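Local coordinates for uncharacterized protein (Deinococcus radiodurans, PDB 3GG7) that binds manganese and is probably a metal-dependent hydrolase of the TatD type acting on ester bonds, though its exact substrate is unknown, at residues L10-D15 with V33-A38; P171-T176 with A181-M186. All blocks are in the same frame, centred on the assembly; numbering follows the deposited sequence.

Contact 1: residues L10-D15 with V33-A38; sequences LDLYPD and VTTTPA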
loop_
_atom_site.group_PDB
_atom_site.type_symbol
_atom_site.label_atom_id
_atom_site.label_comp_id
_atom_site.label_asym_id
_atom_site.label_seq_id
_atom_site.Cartn_x
_atom_site.Cartn_y
_atom_site.Cartn_z
ATOM N N LEU A 10 6.143 -9.254 1.870
ATOM C CA LEU A 10 6.663 -10.625 1.688
ATOM C C LEU A 10 8.026 -10.798 2.323
ATOM O O LEU A 10 8.304 -11.860 2.891
ATOM C CB LEU A 10 6.790 -11.001 0.221
ATOM C CG LEU A 10 5.559 -11.033 -0.621
ATOM C CD1 LEU A 10 6.007 -11.582 -1.982
ATOM C CD2 LEU A 10 4.479 -11.933 -0.003
ATOM N N ASP A 11 8.846 -9.749 2.302
ATOM C CA ASP A 11 10.233 -9.845 2.757
ATOM C C ASP A 11 10.378 -9.824 4.291
ATOM O O ASP A 11 11.497 -9.925 4.809
ATOM C CB ASP A 11 11.129 -8.809 2.046
ATOM C CG ASP A 11 10.794 -7.376 2.401
ATOM O OD1 ASP A 11 9.978 -7.135 3.330
ATOM O OD2 ASP A 11 11.372 -6.483 1.708
ATOM N N LEU A 12 9.270 -9.718 5.019
ATOM C CA LEU A 12 9.304 -9.686 6.470
ATOM C C LEU A 12 8.793 -10.990 7.093
ATOM O O LEU A 12 8.760 -11.095 8.319
ATOM C CB LEU A 12 8.511 -8.493 6.999
ATOM C CG LEU A 12 9.052 -7.107 6.640
ATOM C CD1 LEU A 12 8.209 -5.992 7.283
ATOM C CD2 LEU A 12 10.547 -6.965 7.023
ATOM N N TYR A 13 8.411 -11.959 6.261
ATOM C CA TYR A 13 8.020 -13.293 6.754
ATOM C C TYR A 13 9.269 -14.105 7.092
ATOM O O TYR A 13 10.332 -13.885 6.527
ATOM C CB TYR A 13 7.180 -14.031 5.723
ATOM C CG TYR A 13 5.786 -13.509 5.581
ATOM C CD1 TYR A 13 4.779 -13.897 6.455
ATOM C CD2 TYR A 13 5.471 -12.597 4.591
ATOM C CE1 TYR A 13 3.480 -13.409 6.331
ATOM C CE2 TYR A 13 4.164 -12.102 4.454
ATOM C CZ TYR A 13 3.171 -12.512 5.301
ATOM O OH TYR A 13 1.908 -11.952 5.109
ATOM N N PRO A 14 9.135 -15.087 8.005
ATOM C CA PRO A 14 10.308 -15.928 8.227
ATOM C C PRO A 14 10.831 -16.692 7.003
ATOM O O PRO A 14 12.054 -16.858 6.871
ATOM C CB PRO A 14 9.830 -16.904 9.303
ATOM C CG PRO A 14 8.836 -16.153 10.071
ATOM C CD PRO A 14 8.133 -15.223 9.083
ATOM N N ASP A 15 9.934 -17.085 6.088
ATOM C CA ASP A 15 10.295 -17.783 4.856
ATOM C C ASP A 15 9.603 -17.084 3.673
ATOM O O ASP A 15 8.558 -17.546 3.216
ATOM C CB ASP A 15 9.859 -19.258 4.958
ATOM C CG ASP A 15 10.349 -20.119 3.814
ATOM O OD1 ASP A 15 10.736 -19.613 2.739
ATOM O OD2 ASP A 15 10.285 -21.362 3.964
ATOM N N VAL A 33 5.777 -4.930 -1.018
ATOM C CA VAL A 33 6.341 -3.629 -0.688
ATOM C C VAL A 33 7.637 -3.759 0.096
ATOM O O VAL A 33 7.880 -4.792 0.771
ATOM C CB VAL A 33 5.321 -2.725 0.058
ATOM C CG1 VAL A 33 4.104 -2.421 -0.869
ATOM C CG2 VAL A 33 4.820 -3.389 1.369
ATOM N N THR A 34 8.472 -2.722 0.013
ATOM C CA THR A 34 9.753 -2.700 0.731
ATOM C C THR A 34 9.780 -1.570 1.760
ATOM O O THR A 34 8.967 -0.613 1.704
ATOM C CB THR A 34 10.944 -2.599 -0.245
ATOM O OG1 THR A 34 10.735 -1.550 -1.201
ATOM C CG2 THR A 34 11.135 -3.893 -1.028
ATOM N N THR A 35 10.699 -1.680 2.728
ATOM C CA THR A 35 10.770 -0.711 3.803
ATOM C C THR A 35 11.977 0.200 3.711
ATOM O O THR A 35 12.014 1.250 4.370
ATOM C CB THR A 35 10.769 -1.419 5.169
ATOM O OG1 THR A 35 11.897 -2.247 5.260
ATOM C CG2 THR A 35 9.465 -2.263 5.358
ATOM N N THR A 36 12.956 -0.181 2.893
ATOM C CA THR A 36 14.101 0.685 2.570
ATOM C C THR A 36 14.465 0.371 1.120
ATOM O O THR A 36 14.358 -0.787 0.694
ATOM C CB THR A 36 15.344 0.434 3.480
ATOM O OG1 THR A 36 16.501 0.951 2.812
ATOM C CG2 THR A 36 15.586 -1.034 3.766
ATOM N N PRO A 37 14.906 1.393 0.362
ATOM C CA PRO A 37 15.271 1.098 -1.021
ATOM C C PRO A 37 16.460 0.153 -1.129
ATOM O O PRO A 37 16.644 -0.478 -2.185
ATOM C CB PRO A 37 15.562 2.484 -1.625
ATOM C CG PRO A 37 15.871 3.327 -0.458
ATOM C CD PRO A 37 15.054 2.832 0.687
ATOM N N ALA A 38 17.272 0.070 -0.081
ATOM C CA ALA A 38 18.386 -0.881 -0.065
ATOM C C ALA A 38 17.931 -2.330 -0.167
ATOM O O ALA A 38 18.715 -3.192 -0.541
ATOM C CB ALA A 38 19.232 -0.670 1.197
HETATM O O HOH W 1 7.924 -7.494 0.401
HETATM O O HOH W 2 8.732 -4.785 3.405
HETATM O O HOH W 3 12.127 -4.134 2.905
#

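Contact 2: residues P171-T176 with A181-M186; sequences PTMVRT and ALIRSM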
loop_
_atom_site.group_PDB
_atom_site.type_symbol
_atom_site.label_atom_id
_atom_site.label_comp_id
_atom_site.label_asym_id
_atom_site.label_seq_id
_atom_site.Cartn_x
_atom_site.Cartn_y
_atom_site.Cartn_z
ATOM N N PRO A 171 -8.336 -6.404 6.452
ATOM C CA PRO A 171 -9.251 -7.124 7.342
ATOM C C PRO A 171 -9.836 -6.305 8.493
ATOM O O PRO A 171 -11.009 -6.491 8.843
ATOM C CB PRO A 171 -8.368 -8.238 7.896
ATOM C CG PRO A 171 -7.383 -8.512 6.780
ATOM C CD PRO A 171 -7.082 -7.148 6.229
ATOM N N THR A 172 -9.048 -5.413 9.088
ATOM C CA THR A 172 -9.532 -4.662 10.253
ATOM C C THR A 172 -10.593 -3.652 9.817
ATOM O O THR A 172 -11.599 -3.469 10.502
ATOM C CB THR A 172 -8.390 -3.970 11.040
ATOM O OG1 THR A 172 -7.757 -2.976 10.228
ATOM C CG2 THR A 172 -7.358 -4.975 11.498
ATOM N N MET A 173 -10.399 -3.036 8.656
ATOM C CA MET A 173 -11.328 -2.032 8.147
ATOM C C MET A 173 -12.727 -2.579 7.842
ATOM O O MET A 173 -13.720 -1.890 8.091
ATOM C CB MET A 173 -10.751 -1.342 6.908
ATOM C CG MET A 173 -9.544 -0.454 7.211
ATOM S SD MET A 173 -8.914 0.417 5.768
ATOM C CE MET A 173 -10.234 1.613 5.434
ATOM N N VAL A 174 -12.821 -3.789 7.298
ATOM C CA VAL A 174 -14.130 -4.350 6.948
ATOM C C VAL A 174 -14.887 -4.922 8.152
ATOM O O VAL A 174 -16.082 -5.194 8.036
ATOM C CB VAL A 174 -14.056 -5.446 5.851
ATOM C CG1 VAL A 174 -13.440 -4.890 4.575
ATOM C CG2 VAL A 174 -13.329 -6.688 6.361
ATOM N N ARG A 175 -14.200 -5.082 9.282
ATOM C CA ARG A 175 -14.759 -5.693 10.500
ATOM C C ARG A 175 -15.043 -4.692 11.633
ATOM O O ARG A 175 -15.414 -5.109 12.743
ATOM C CB ARG A 175 -13.799 -6.777 11.015
ATOM N N THR A 176 -14.852 -3.392 11.387
ATOM C CA THR A 176 -15.103 -2.356 12.401
ATOM C C THR A 176 -16.138 -1.344 11.915
ATOM O O THR A 176 -16.306 -1.145 10.709
ATOM C CB THR A 176 -13.807 -1.595 12.808
ATOM O OG1 THR A 176 -13.254 -0.905 11.673
ATOM C CG2 THR A 176 -12.772 -2.551 13.391
ATOM N N ALA A 181 -17.732 2.457 7.815
ATOM C CA ALA A 181 -18.203 3.791 7.481
ATOM C C ALA A 181 -17.278 4.501 6.503
ATOM O O ALA A 181 -17.733 5.198 5.602
ATOM C CB ALA A 181 -18.373 4.629 8.758
ATOM N N LEU A 182 -15.973 4.339 6.686
ATOM C CA LEU A 182 -15.018 4.898 5.739
ATOM C C LEU A 182 -15.200 4.258 4.350
ATOM O O LEU A 182 -15.264 4.932 3.344
ATOM C CB LEU A 182 -13.579 4.710 6.259
ATOM C CG LEU A 182 -13.116 5.605 7.424
ATOM C CD1 LEU A 182 -11.788 5.108 8.010
ATOM C CD2 LEU A 182 -12.998 7.033 6.928
ATOM N N ILE A 183 -15.293 2.938 4.319
ATOM C CA ILE A 183 -15.494 2.209 3.051
ATOM C C ILE A 183 -16.751 2.668 2.302
ATOM O O ILE A 183 -16.717 2.868 1.092
ATOM C CB ILE A 183 -15.500 0.678 3.307
ATOM C CG1 ILE A 183 -14.091 0.199 3.733
ATOM C CG2 ILE A 183 -16.007 -0.088 2.063
ATOM C CD1 ILE A 183 -14.028 -1.238 4.265
ATOM N N ARG A 184 -17.847 2.906 3.031
ATOM C CA ARG A 184 -19.078 3.390 2.387
ATOM C C ARG A 184 -18.939 4.742 1.661
ATOM O O ARG A 184 -19.659 5.000 0.683
ATOM C CB ARG A 184 -20.241 3.439 3.383
ATOM C CG ARG A 184 -20.699 2.073 3.805
ATOM C CD ARG A 184 -21.994 2.126 4.573
ATOM N NE ARG A 184 -22.031 1.013 5.515
ATOM C CZ ARG A 184 -21.657 1.079 6.788
ATOM N NH1 ARG A 184 -21.246 2.220 7.338
ATOM N NH2 ARG A 184 -21.721 -0.013 7.530
ATOM N N SER A 185 -18.009 5.591 2.104
ATOM C CA SER A 185 -17.734 6.861 1.424
ATOM C C SER A 185 -16.791 6.780 0.203
ATOM O O SER A 185 -16.686 7.732 -0.589
ATOM C CB SER A 185 -17.210 7.883 2.432
ATOM O OG SER A 185 -18.246 8.193 3.343
ATOM N N MET A 186 -16.151 5.629 0.025
ATOM C CA MET A 186 -15.185 5.448 -1.049
ATOM C C MET A 186 -15.890 5.068 -2.350
ATOM O O MET A 186 -16.770 4.201 -2.341
ATOM C CB MET A 186 -14.203 4.317 -0.674
ATOM C CG MET A 186 -13.328 4.579 0.542
ATOM S SD MET A 186 -12.281 3.127 0.972
ATOM C CE MET A 186 -11.497 3.710 2.452
#

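Contact 1: residues L10-D15 with V33-A38
Asp-11 faces Val-33 and Thr-34 across two neighbouring beta-to-alpha loops of the TIM-barrel fold of TatD-type hydrolases. One loop follows strand 4-8 and the other follows strand 29-32. The direct packing is slight. The closest approach is Asp-11 OD2 to Thr-34 CG2, 3.8 Å, with the two side chains at about a right angle. OD2 also takes part in a hydrogen bond with Thr-43 OG1, which helps fix the carboxylate. Thr-34 turns its hydroxyl to Ala-56 O, so its methyl is the group that meets Asp-11. Further out, Leu-12 CD1 only grazes Thr-35 CG2 at 4.4 Å, and Leu-12 is exposed. The bond to CB of Val-33 points away from 10-15, and its side chain touches the manganese ligands His-7 and His-9.

The looser side is wet. No hydrogen bond joins the two segments directly; three waters bridge them. Val-33 O is gripped by two waters. One accepts from Asp-11 N, and the other donates to Asp-11 OD1 at 2.7 Å. Asp-11 CG lies between the backbone N and the carbonyl carbon (chi1 66°), which sets the carboxylate within reach of the waters. A third water donates to Asp-11 OD2, and its oxygen accepts from Thr-35 N at 2.8 Å.

Contact 2: residues P171-T176 with A181-M186
Met-173 and Ile-183 hold CG and CG1 anti to the carbonyl carbon, with chi1 at -69° and -68°. Both CB atoms already point toward the facing segment, and these branches continue the chains from there. Ile-183 then runs out extended. Its CD1 methyl becomes the tip that reaches the 171-176 segment. Met-173 is also extended at first but bends at chi3, 70°, which brings its CE to Met-186.

Ile-183 CD1 meets several groups at once. It lies 3.7 Å from Val-174 CG1, where the two side chains meet at a slant. Ile-183 CD1 is 4.2 Å from Met-173 CB. The backbone oxygen Met-173 O is also close, 3.9 Å from Ile-183 CD1. One methyl thus packs against two consecutive residues of the short, weakly bonded helix.

The second point of packing is between the methionines. Met-173 CE touches Met-186 CE at 3.9 Å, methyl to methyl, and the side chains cross at about a right angle. Met-186 is extended beyond CG, unlike its bent partner. No hydrogen bond joins the two segments, and the side-chain contacts are all apolar.

The link between the segments is short. Thr-176 is the N-cap of helix 177-185, and its OG1 bonds to Gly-179 N. Thr-176 OG1 also makes a weak hydrogen bond to Thr-172 O, 3.3 Å.

Val-174 and Ile-183 also meet helix 212-223, Val-174 at Val-215 and Ile-183 at Leu-219 and Ile-222. Met-186 reaches Phe-167 and Val-169 of strand 166-169. The contact thus joins two short successive helices after barrel strand 166-169 of the TIM-barrel fold, packed against each other and against helix 212-223.

Both contacts belong to loops and helices that follow strands of the same barrel, but they hold different elements. Their centres are about 26 Å apart, on opposite sides of the chain's centre, and they do not touch. Contact 1 is partly buried and joins two loops next to the manganese site. Contact 2 is buried and packs two successive helices. Its Met-173 side chain is about 12 Å from the manganese. The chemistry follows the place. Water and a carboxylate bridge the loops at 10-15 and 33-38, whereas methyl groups, among them those of two methionines, meet between 171-176 and 181-186.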